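Side-chain contacts in FAD dependent oxidoreductase domain-containing protein (Deinococcus radiodurans R1, PDB 3C4N), which is of uncharacterised function but binds ADP in a nucleotide pocket and probably acts as an FAD-dependent oxidoreductase: residues 81-86 with 255-260; 85-90 with 270-275; 117-122 with 277-282; 293-298 with 347-352. All coordinates share one frame; numbering follows the deposited sequence.

Contact 1 (81-86 with 255-260); sequences LAPGVW and RQFPRL
The aromatic ring of Phe-257 is packed on both faces, by Leu-81 across the contact and by Arg-255, two residues earlier in the chain. Architecturally, this is the link from helix 78-81, in the probably Rossmann-type nucleotide-binding part beside the bound ADP, to the second mixed beta sheet, which contains strands 85-86 and 251-260. Over one face of the ring stands the backbone oxygen Leu-81 O, 3.5 Å above the ring plane and displaced toward the rim. On this same face Leu-81 CB makes a CH-pi contact, 3.9 Å from the Phe-257 ring centroid and only 23° off the ring normal. Arg-255 CG lies over the opposite face, again toward the rim. Phe-257 reaches the loop because its CG lies anti to the carbonyl carbon (chi1 -52°), with CB directed at Leu-81. The contact is almost wholly apolar: Leu-81 offers a methylene, a methyl and its carbonyl oxygen to a single aromatic surface. Thr-286 of strand 284-288 packs on the phenyl group as well. Leu-81 CD1 continues the aliphatic cover to within 3.6 Å of Phe-257 CD1, while Pro-83, its side chain at about a right angle to that of Phe-257, brings CD to 4.0 Å from Phe-257 CE2.

Contact 2 (85-90 with 270-275); sequences VWTAQD and VLRASG
Asp-90 and Arg-272 form an end-on, two-pronged salt bridge that joins the turn after strand 85-86 to strand 270-273 of the mixed beta sheet that also holds strands 118-127 and 251-260. Arg-272 NH1 donates to Asp-90 OD1 at 2.8 Å with a nearly straight N-H...O angle of 176°, and Arg-272 NH2 donates to Asp-90 OD2 at 3.0 Å and 171°. Both oxygens are met on their syn sides and lie close to the guanidinium plane, although the carboxylate is twisted 26° against that plane. The arginine chain runs extended from CG to NE, which carries the charge straight out from the strand to meet an acid arriving from the opposite direction. Its remaining donor, NE, has a weak hydrogen bond to Thr-277 OG1 on the next strand, so all three guanidinium nitrogens have a partner. Thr-87 contributes a methyl: CG2 comes obliquely to 4.0 Å from Arg-272 NH1, while its hydroxyl turns to Asp-163 OD2. Asp-90 N, bonded to Thr-87 O at 2.9 Å, closes the turn that presents the carboxylate. An alanine in place of Asp-90 would probably leave the charge of Arg-272 without its mate and its guanidinium freer to turn, with the weak bond at NE remaining. Each oxygen of the acid thus has its own N-H, an arrangement that fixes distance and rotation together and would probably favour the charged form of both groups in this partly buried place.

Contact 3 (117-122 with 277-282); sequences EVEDRP and TLRPQN
Arg-121 lays its bent side chain against the ring of Pro-280, the two sliding past each other in opposite directions. They belong to strands of one mixed beta sheet: strands 118-127 and 276-281 flank strand 270-273, the first parallel to it and the second antiparallel, so the side chains meet past the strand between. Pro-280 CG is 3.5 Å from Arg-121 CD and lies over one face of the guanidinium, 3.9 Å from Arg-121 CZ. The turn at chi3 (-70°) folds the arginine head round to offer this face. With the flat side on proline, the N-H groups are left to bond around the rim: NE with Thr-168 OG1, NH2 with Thr-268 O, and NH1 with Glu-119 OE1 in a 3.1 Å salt bridge that rises from above the carboxylate plane. Glu-119 OE1 is also hydrogen-bonded to Thr-168 OG1. A leucine in place of Arg-121 would probably strip Glu-119 of its salt-bridge partner and leave Thr-268 O without that donor. Arg-279 is the third participant. Its NE bonds to Pro-83 O, and its NH1 turns back to Pro-280 O at 2.8 Å. Arg-121 NH1 is 4.5 Å from Arg-279 NH1, and the carboxylate of Glu-119 lies beside both heads, bonded to Arg-121 and near Arg-279. One water completes the link, donating to Glu-119 OE1 and accepting from Arg-279 NH2 at 3.1 Å.

Contact 4 (293-298 with 347-352); sequences HRDPHG and GAWLAL
Asp-295 CB touches the six-membered end of Trp-349, 3.9 Å from its CZ3. The approach is at the ring edge, near its plane, and the carboxylate is turned 86° to the indole, with Asp-295 OD2 4.1 Å from Trp-349 CZ3. One residue earlier in the loop, and three residues on along the strand, Leu-352 CD2 sits 3.9 Å from both CA and CB of Arg-294. The latter's CG stands between its backbone N and carbonyl carbon (chi1 65°), and the extended chain beyond leads the guanidinium away, so only the base of the side chain packs here. What crosses the contact is therefore van der Waals packing; the polar bonds that place it lie around it. Asp-295 OD2 accepts from Tyr-254 N, and OD1 forms a salt bridge with Arg-314 NH1, so both oxygens of this buried acid are satisfied while its methylene abuts the edge of the indole. The indole in turn has a cation-pi partner in Arg-252 and meets the Tyr-254 ring with planes at about 45°. His-293 ND1 donates to Arg-294 O at 3.0 Å, reaching it from above the carbonyl plane. The side chain of Trp-349 comes within about 7 Å of the bound ADP. In the fold, the connection between strand 284-288 and helix 315-324 runs beside strand 251-260, to which Asp-295 is also tied through a backbone bond with Arg-252; it lies across from strand 347-352, and its side chains reach past the strand between.

In the fold
All four contacts gather on the mixed sheet that holds strands 118-127 and 251-260, yet their chemistry changes with place. Contact 3 is the buried one, and there charged groups are matched within a network; contacts 1, 2 and 4 are only partly buried. Contacts 1 and 4 use the adjacent strands 251-260 and 347-352 on the side nearer ADP and rely on aromatic and aliphatic packing, with Leu-81 CD1 also resting on Ala-348. Contacts 1 and 2 share strand 85-86, at whose two ends an apolar meeting gives way to an ionic one. Contacts 2 and 3 hold neighbouring strands, joined by backbone bonds such as Leu-271 O to Leu-278 N. Contacts 3 and 4 stand farthest apart, their centres separated by about 25 Å.

Contact 1 (81-86 with 255-260)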
# COMPACT_ATOMS: atom_id res chain seq x y z
N LEU A 81 -9.26 -2.45 -17.17
CA LEU A 81 -9.66 -2.57 -18.58
C LEU A 81 -10.81 -1.64 -18.99
O LEU A 81 -11.09 -1.47 -20.17
CB LEU A 81 -10.07 -4.01 -18.91
CG LEU A 81 -9.05 -5.15 -18.69
CD1 LEU A 81 -9.66 -6.51 -19.08
CD2 LEU A 81 -7.81 -4.87 -19.51
N ALA A 82 -11.49 -1.06 -18.01
CA ALA A 82 -12.60 -0.17 -18.31
C ALA A 82 -12.12 0.93 -19.26
O ALA A 82 -11.04 1.48 -19.08
CB ALA A 82 -13.15 0.45 -17.01
N PRO A 83 -12.90 1.26 -20.30
CA PRO A 83 -12.48 2.30 -21.23
C PRO A 83 -12.43 3.71 -20.67
O PRO A 83 -11.83 4.60 -21.27
CB PRO A 83 -13.47 2.15 -22.39
CG PRO A 83 -14.68 1.59 -21.74
CD PRO A 83 -14.10 0.57 -20.80
N GLY A 84 -13.06 3.93 -19.52
CA GLY A 84 -13.05 5.27 -18.93
C GLY A 84 -13.68 6.35 -19.82
O GLY A 84 -13.07 7.37 -20.11
N VAL A 85 -14.92 6.11 -20.25
CA VAL A 85 -15.61 7.08 -21.09
C VAL A 85 -16.76 7.75 -20.35
O VAL A 85 -17.71 7.10 -19.96
CB VAL A 85 -16.23 6.42 -22.34
CG1 VAL A 85 -16.94 7.47 -23.17
CG2 VAL A 85 -15.15 5.74 -23.16
N TRP A 86 -16.66 9.06 -20.15
CA TRP A 86 -17.74 9.77 -19.49
C TRP A 86 -18.55 10.39 -20.62
O TRP A 86 -18.04 11.21 -21.39
CB TRP A 86 -17.23 10.89 -18.60
CG TRP A 86 -18.31 11.48 -17.73
CD1 TRP A 86 -18.57 11.19 -16.43
CD2 TRP A 86 -19.31 12.44 -18.13
NE1 TRP A 86 -19.65 11.91 -15.98
CE2 TRP A 86 -20.12 12.68 -17.01
CE3 TRP A 86 -19.58 13.13 -19.32
CZ2 TRP A 86 -21.20 13.58 -17.04
CZ3 TRP A 86 -20.66 14.02 -19.35
CH2 TRP A 86 -21.45 14.24 -18.22
N ARG A 255 -16.77 -9.53 -20.18
CA ARG A 255 -16.59 -8.71 -21.36
C ARG A 255 -15.13 -8.65 -21.72
O ARG A 255 -14.27 -8.45 -20.87
CB ARG A 255 -17.13 -7.32 -21.07
CG ARG A 255 -16.94 -6.33 -22.19
CD ARG A 255 -17.22 -4.94 -21.67
NE ARG A 255 -18.42 -4.36 -22.25
CZ ARG A 255 -19.02 -3.28 -21.77
NH1 ARG A 255 -18.53 -2.66 -20.70
NH2 ARG A 255 -20.10 -2.81 -22.38
N GLN A 256 -14.86 -8.81 -23.01
CA GLN A 256 -13.50 -8.78 -23.52
C GLN A 256 -13.24 -7.41 -24.14
O GLN A 256 -14.17 -6.72 -24.54
CB GLN A 256 -13.34 -9.88 -24.57
CG GLN A 256 -13.76 -11.25 -24.07
CD GLN A 256 -13.64 -12.32 -25.14
OE1 GLN A 256 -14.37 -12.32 -26.13
NE2 GLN A 256 -12.70 -13.25 -24.94
N PHE A 257 -11.97 -7.01 -24.21
CA PHE A 257 -11.63 -5.72 -24.78
C PHE A 257 -10.55 -5.82 -25.86
O PHE A 257 -9.48 -5.21 -25.74
CB PHE A 257 -11.17 -4.75 -23.68
CG PHE A 257 -12.13 -4.64 -22.53
CD1 PHE A 257 -12.17 -5.62 -21.54
CD2 PHE A 257 -12.98 -3.54 -22.42
CE1 PHE A 257 -13.04 -5.50 -20.45
CE2 PHE A 257 -13.86 -3.42 -21.34
CZ PHE A 257 -13.88 -4.40 -20.35
N PRO A 258 -10.82 -6.60 -26.92
CA PRO A 258 -9.82 -6.73 -27.98
C PRO A 258 -9.40 -5.38 -28.56
O PRO A 258 -10.20 -4.45 -28.63
CB PRO A 258 -10.51 -7.63 -29.01
CG PRO A 258 -11.97 -7.37 -28.77
CD PRO A 258 -12.07 -7.28 -27.28
N ARG A 259 -8.13 -5.29 -28.97
CA ARG A 259 -7.59 -4.05 -29.52
C ARG A 259 -7.62 -3.97 -31.05
O ARG A 259 -7.40 -4.96 -31.74
CB ARG A 259 -6.15 -3.84 -29.05
CG ARG A 259 -5.54 -2.62 -29.68
CD ARG A 259 -4.39 -2.06 -28.88
NE ARG A 259 -3.59 -1.25 -29.75
CZ ARG A 259 -3.24 0.04 -29.75
NH1 ARG A 259 -3.58 0.95 -28.84
NH2 ARG A 259 -2.49 0.38 -30.77
N LEU A 260 -7.90 -2.77 -31.55
CA LEU A 260 -7.96 -2.51 -32.98
C LEU A 260 -6.80 -1.60 -33.37
O LEU A 260 -6.84 -0.39 -33.13
CB LEU A 260 -9.28 -1.84 -33.35
CG LEU A 260 -9.49 -1.62 -34.85
CD1 LEU A 260 -9.84 -2.93 -35.54
CD2 LEU A 260 -10.60 -0.61 -35.04

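Contact 2 (85-90 with 270-275)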
# COMPACT_ATOMS: atom_id res chain seq x y z
N VAL A 85 -14.92 6.11 -20.25
CA VAL A 85 -15.61 7.08 -21.09
C VAL A 85 -16.76 7.75 -20.35
O VAL A 85 -17.71 7.10 -19.96
CB VAL A 85 -16.23 6.42 -22.34
CG1 VAL A 85 -16.94 7.47 -23.17
CG2 VAL A 85 -15.15 5.74 -23.16
N TRP A 86 -16.66 9.06 -20.15
CA TRP A 86 -17.74 9.77 -19.49
C TRP A 86 -18.55 10.39 -20.62
O TRP A 86 -18.04 11.21 -21.39
CB TRP A 86 -17.23 10.89 -18.60
CG TRP A 86 -18.31 11.48 -17.73
CD1 TRP A 86 -18.57 11.19 -16.43
CD2 TRP A 86 -19.31 12.44 -18.13
NE1 TRP A 86 -19.65 11.91 -15.98
CE2 TRP A 86 -20.12 12.68 -17.01
CE3 TRP A 86 -19.58 13.13 -19.32
CZ2 TRP A 86 -21.20 13.58 -17.04
CZ3 TRP A 86 -20.66 14.02 -19.35
CH2 TRP A 86 -21.45 14.24 -18.22
N THR A 87 -19.81 9.99 -20.72
CA THR A 87 -20.67 10.53 -21.77
C THR A 87 -22.09 10.75 -21.30
O THR A 87 -22.66 9.90 -20.62
CB THR A 87 -20.72 9.61 -23.00
OG1 THR A 87 -21.62 10.16 -23.96
CG2 THR A 87 -21.19 8.21 -22.62
N ALA A 88 -22.67 11.88 -21.68
CA ALA A 88 -24.04 12.21 -21.30
C ALA A 88 -25.02 11.17 -21.85
O ALA A 88 -26.19 11.16 -21.48
CB ALA A 88 -24.41 13.60 -21.82
N GLN A 89 -24.54 10.29 -22.72
CA GLN A 89 -25.42 9.27 -23.30
C GLN A 89 -25.50 8.04 -22.40
O GLN A 89 -26.27 7.12 -22.66
CB GLN A 89 -24.95 8.88 -24.71
CG GLN A 89 -25.09 10.01 -25.72
CD GLN A 89 -24.52 9.67 -27.08
OE1 GLN A 89 -24.47 10.52 -27.98
NE2 GLN A 89 -24.08 8.42 -27.25
N ASP A 90 -24.69 8.02 -21.35
CA ASP A 90 -24.73 6.90 -20.44
C ASP A 90 -25.42 7.28 -19.15
O ASP A 90 -25.25 6.60 -18.13
CB ASP A 90 -23.32 6.40 -20.15
CG ASP A 90 -22.75 5.57 -21.28
OD1 ASP A 90 -23.48 5.30 -22.26
OD2 ASP A 90 -21.56 5.18 -21.18
N VAL A 270 -14.72 9.36 -29.64
CA VAL A 270 -15.12 8.01 -29.29
C VAL A 270 -16.28 7.70 -30.24
O VAL A 270 -17.10 8.58 -30.51
CB VAL A 270 -15.62 7.91 -27.82
CG1 VAL A 270 -16.11 6.51 -27.52
CG2 VAL A 270 -14.50 8.29 -26.86
N LEU A 271 -16.33 6.48 -30.75
CA LEU A 271 -17.39 6.10 -31.67
C LEU A 271 -18.14 4.90 -31.13
O LEU A 271 -17.56 4.04 -30.47
CB LEU A 271 -16.80 5.74 -33.04
CG LEU A 271 -15.99 6.85 -33.73
CD1 LEU A 271 -15.03 6.22 -34.74
CD2 LEU A 271 -16.93 7.84 -34.39
N ARG A 272 -19.44 4.85 -31.43
CA ARG A 272 -20.32 3.78 -30.99
C ARG A 272 -21.24 3.36 -32.13
O ARG A 272 -21.67 4.20 -32.92
CB ARG A 272 -21.17 4.25 -29.82
CG ARG A 272 -20.40 4.42 -28.55
CD ARG A 272 -21.33 4.64 -27.36
NE ARG A 272 -20.60 4.45 -26.10
CZ ARG A 272 -21.12 4.64 -24.90
NH1 ARG A 272 -22.38 5.03 -24.78
NH2 ARG A 272 -20.38 4.44 -23.82
N ALA A 273 -21.55 2.07 -32.21
CA ALA A 273 -22.45 1.57 -33.25
C ALA A 273 -23.12 0.30 -32.73
O ALA A 273 -22.47 -0.55 -32.14
CB ALA A 273 -21.65 1.26 -34.54
N SER A 274 -24.42 0.17 -32.96
CA SER A 274 -25.16 -1.01 -32.50
C SER A 274 -24.73 -1.51 -31.12
O SER A 274 -24.74 -2.71 -30.85
CB SER A 274 -25.02 -2.15 -33.51
OG SER A 274 -25.64 -1.84 -34.75
N GLY A 275 -24.35 -0.58 -30.24
CA GLY A 275 -23.95 -0.96 -28.90
C GLY A 275 -22.46 -1.20 -28.71
O GLY A 275 -22.01 -1.37 -27.58

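Contact 3 (117-122 with 277-282)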
# COMPACT_ATOMS: atom_id res chain seq x y z
N GLU A 117 -4.99 12.63 -15.75
CA GLU A 117 -5.10 12.84 -17.19
C GLU A 117 -6.53 12.66 -17.68
O GLU A 117 -7.07 11.56 -17.64
CB GLU A 117 -4.22 11.83 -17.95
CG GLU A 117 -2.72 11.91 -17.68
CD GLU A 117 -2.07 13.11 -18.34
OE1 GLU A 117 -0.86 13.31 -18.13
OE2 GLU A 117 -2.78 13.85 -19.07
N VAL A 118 -7.14 13.74 -18.15
CA VAL A 118 -8.50 13.69 -18.66
C VAL A 118 -8.62 14.61 -19.88
O VAL A 118 -8.47 15.83 -19.76
CB VAL A 118 -9.54 14.17 -17.61
CG1 VAL A 118 -10.94 14.05 -18.17
CG2 VAL A 118 -9.41 13.36 -16.33
N GLU A 119 -8.89 14.02 -21.04
CA GLU A 119 -9.02 14.83 -22.25
C GLU A 119 -10.47 14.96 -22.71
O GLU A 119 -11.32 14.13 -22.38
CB GLU A 119 -8.14 14.27 -23.38
CG GLU A 119 -8.32 12.79 -23.71
CD GLU A 119 -7.29 11.87 -23.04
OE1 GLU A 119 -7.37 10.64 -23.25
OE2 GLU A 119 -6.41 12.35 -22.30
N ASP A 120 -10.74 16.05 -23.43
CA ASP A 120 -12.07 16.31 -23.96
C ASP A 120 -12.14 15.56 -25.27
O ASP A 120 -11.33 15.78 -26.17
CB ASP A 120 -12.26 17.80 -24.21
CG ASP A 120 -12.09 18.62 -22.95
OD1 ASP A 120 -12.71 18.26 -21.93
OD2 ASP A 120 -11.34 19.61 -22.98
N ARG A 121 -13.10 14.66 -25.38
CA ARG A 121 -13.19 13.88 -26.59
C ARG A 121 -14.66 13.63 -26.90
O ARG A 121 -15.33 12.90 -26.18
CB ARG A 121 -12.45 12.56 -26.36
CG ARG A 121 -12.04 11.81 -27.60
CD ARG A 121 -11.60 10.41 -27.23
NE ARG A 121 -10.34 10.36 -26.50
CZ ARG A 121 -9.16 10.62 -27.03
NH1 ARG A 121 -8.05 10.54 -26.29
NH2 ARG A 121 -9.07 10.98 -28.31
N PRO A 122 -15.18 14.24 -27.97
CA PRO A 122 -16.58 14.05 -28.33
C PRO A 122 -16.87 12.59 -28.65
O PRO A 122 -15.99 11.85 -29.10
CB PRO A 122 -16.74 14.95 -29.55
CG PRO A 122 -15.39 14.88 -30.18
CD PRO A 122 -14.49 15.05 -28.98
N THR A 277 -18.42 -0.05 -28.89
CA THR A 277 -17.68 1.21 -28.76
C THR A 277 -16.22 1.12 -29.24
O THR A 277 -15.55 0.12 -29.04
CB THR A 277 -17.67 1.71 -27.28
OG1 THR A 277 -19.02 1.83 -26.81
CG2 THR A 277 -16.99 3.05 -27.17
N LEU A 278 -15.75 2.18 -29.90
CA LEU A 278 -14.37 2.23 -30.35
C LEU A 278 -13.71 3.35 -29.55
O LEU A 278 -13.92 4.54 -29.82
CB LEU A 278 -14.30 2.48 -31.86
CG LEU A 278 -14.81 1.29 -32.70
CD1 LEU A 278 -14.74 1.61 -34.20
CD2 LEU A 278 -13.95 0.05 -32.40
N ARG A 279 -12.94 2.95 -28.54
CA ARG A 279 -12.25 3.86 -27.65
C ARG A 279 -10.82 4.11 -28.09
O ARG A 279 -9.95 3.25 -27.90
CB ARG A 279 -12.26 3.30 -26.21
CG ARG A 279 -11.17 3.85 -25.26
CD ARG A 279 -11.38 5.31 -24.85
NE ARG A 279 -10.86 5.60 -23.50
CZ ARG A 279 -9.70 6.20 -23.23
NH1 ARG A 279 -8.89 6.59 -24.21
NH2 ARG A 279 -9.33 6.40 -21.98
N PRO A 280 -10.56 5.28 -28.69
CA PRO A 280 -9.20 5.59 -29.14
C PRO A 280 -8.24 5.59 -27.95
O PRO A 280 -8.51 6.22 -26.93
CB PRO A 280 -9.36 6.98 -29.77
CG PRO A 280 -10.55 7.56 -29.04
CD PRO A 280 -11.49 6.39 -28.97
N GLN A 281 -7.12 4.89 -28.09
CA GLN A 281 -6.16 4.81 -27.00
C GLN A 281 -4.83 4.23 -27.47
O GLN A 281 -4.80 3.30 -28.27
CB GLN A 281 -6.73 3.94 -25.88
CG GLN A 281 -5.89 3.91 -24.64
CD GLN A 281 -6.40 2.91 -23.61
OE1 GLN A 281 -7.51 3.06 -23.05
NE2 GLN A 281 -5.60 1.87 -23.36
N ASN A 282 -3.72 4.78 -26.97
CA ASN A 282 -2.40 4.30 -27.36
C ASN A 282 -2.21 4.25 -28.87
O ASN A 282 -1.64 3.30 -29.40
CB ASN A 282 -2.17 2.90 -26.78
CG ASN A 282 -1.19 2.90 -25.63
OD1 ASN A 282 -1.35 3.66 -24.67
ND2 ASN A 282 -0.17 2.06 -25.72
O HOH W 1 -7.15 8.64 -21.74

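Contact 4 (293-298 with 347-352)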
# COMPACT_ATOMS: atom_id res chain seq x y z
N HIS A 293 -26.65 -9.63 -22.40
CA HIS A 293 -27.25 -10.32 -21.27
C HIS A 293 -26.21 -10.76 -20.26
O HIS A 293 -25.01 -10.70 -20.53
CB HIS A 293 -28.02 -11.54 -21.78
CG HIS A 293 -27.16 -12.50 -22.54
ND1 HIS A 293 -26.19 -13.26 -21.94
CD2 HIS A 293 -27.10 -12.78 -23.86
CE1 HIS A 293 -25.56 -13.98 -22.86
NE2 HIS A 293 -26.09 -13.70 -24.03
N ARG A 294 -26.67 -11.22 -19.10
CA ARG A 294 -25.77 -11.68 -18.06
C ARG A 294 -25.30 -13.11 -18.35
O ARG A 294 -25.99 -13.87 -19.02
CB ARG A 294 -26.47 -11.66 -16.70
CG ARG A 294 -27.63 -12.63 -16.58
CD ARG A 294 -28.01 -12.88 -15.13
NE ARG A 294 -29.17 -13.76 -15.03
CZ ARG A 294 -30.38 -13.46 -15.50
NH1 ARG A 294 -30.59 -12.31 -16.11
NH2 ARG A 294 -31.37 -14.32 -15.36
N ASP A 295 -24.12 -13.45 -17.84
CA ASP A 295 -23.56 -14.78 -18.03
C ASP A 295 -23.93 -15.65 -16.83
O ASP A 295 -23.87 -15.19 -15.69
CB ASP A 295 -22.04 -14.72 -18.15
CG ASP A 295 -21.59 -14.10 -19.46
OD1 ASP A 295 -22.05 -14.55 -20.53
OD2 ASP A 295 -20.76 -13.15 -19.43
N PRO A 296 -24.32 -16.91 -17.07
CA PRO A 296 -24.71 -17.85 -16.02
C PRO A 296 -23.61 -18.12 -15.00
O PRO A 296 -22.43 -17.92 -15.28
CB PRO A 296 -25.09 -19.10 -16.80
CG PRO A 296 -24.19 -19.03 -17.99
CD PRO A 296 -24.31 -17.58 -18.38
N HIS A 297 -24.02 -18.58 -13.82
CA HIS A 297 -23.10 -18.89 -12.74
C HIS A 297 -21.98 -19.83 -13.20
O HIS A 297 -20.80 -19.55 -13.00
CB HIS A 297 -23.87 -19.51 -11.57
CG HIS A 297 -23.01 -19.86 -10.39
ND1 HIS A 297 -22.10 -20.89 -10.41
CD2 HIS A 297 -22.94 -19.32 -9.15
CE1 HIS A 297 -21.50 -20.97 -9.23
NE2 HIS A 297 -22.00 -20.03 -8.45
N GLY A 298 -22.36 -20.95 -13.82
CA GLY A 298 -21.36 -21.89 -14.29
C GLY A 298 -21.00 -21.63 -15.74
O GLY A 298 -21.47 -22.34 -16.64
N GLY A 347 -9.69 -9.51 -20.85
CA GLY A 347 -11.07 -9.67 -20.41
C GLY A 347 -11.23 -9.51 -18.91
O GLY A 347 -10.26 -9.64 -18.17
N ALA A 348 -12.46 -9.24 -18.47
CA ALA A 348 -12.73 -9.06 -17.04
C ALA A 348 -14.20 -9.27 -16.73
O ALA A 348 -15.05 -9.19 -17.62
CB ALA A 348 -12.32 -7.66 -16.61
N TRP A 349 -14.50 -9.55 -15.47
CA TRP A 349 -15.89 -9.73 -15.07
C TRP A 349 -16.46 -8.44 -14.49
O TRP A 349 -15.87 -7.84 -13.59
CB TRP A 349 -16.02 -10.85 -14.03
CG TRP A 349 -15.83 -12.23 -14.58
CD1 TRP A 349 -14.67 -12.94 -14.65
CD2 TRP A 349 -16.85 -13.08 -15.12
NE1 TRP A 349 -14.90 -14.18 -15.20
CE2 TRP A 349 -16.23 -14.29 -15.50
CE3 TRP A 349 -18.23 -12.93 -15.32
CZ2 TRP A 349 -16.95 -15.35 -16.06
CZ3 TRP A 349 -18.94 -13.99 -15.89
CH2 TRP A 349 -18.30 -15.18 -16.25
N LEU A 350 -17.59 -8.00 -15.02
CA LEU A 350 -18.24 -6.79 -14.53
C LEU A 350 -19.55 -7.15 -13.88
O LEU A 350 -20.28 -8.02 -14.36
CB LEU A 350 -18.50 -5.78 -15.65
CG LEU A 350 -17.30 -4.96 -16.17
CD1 LEU A 350 -16.42 -5.83 -17.06
CD2 LEU A 350 -17.83 -3.76 -16.96
N ALA A 351 -19.84 -6.49 -12.76
CA ALA A 351 -21.09 -6.73 -12.07
C ALA A 351 -22.20 -6.09 -12.87
O ALA A 351 -22.00 -5.08 -13.56
CB ALA A 351 -21.06 -6.14 -10.66
N LEU A 352 -23.36 -6.71 -12.79
CA LEU A 352 -24.57 -6.25 -13.45
C LEU A 352 -25.58 -6.09 -12.31
O LEU A 352 -26.09 -7.08 -11.78
CB LEU A 352 -25.04 -7.29 -14.46
CG LEU A 352 -24.83 -6.86 -15.91
CD1 LEU A 352 -23.38 -6.43 -16.12
CD2 LEU A 352 -25.20 -8.00 -16.84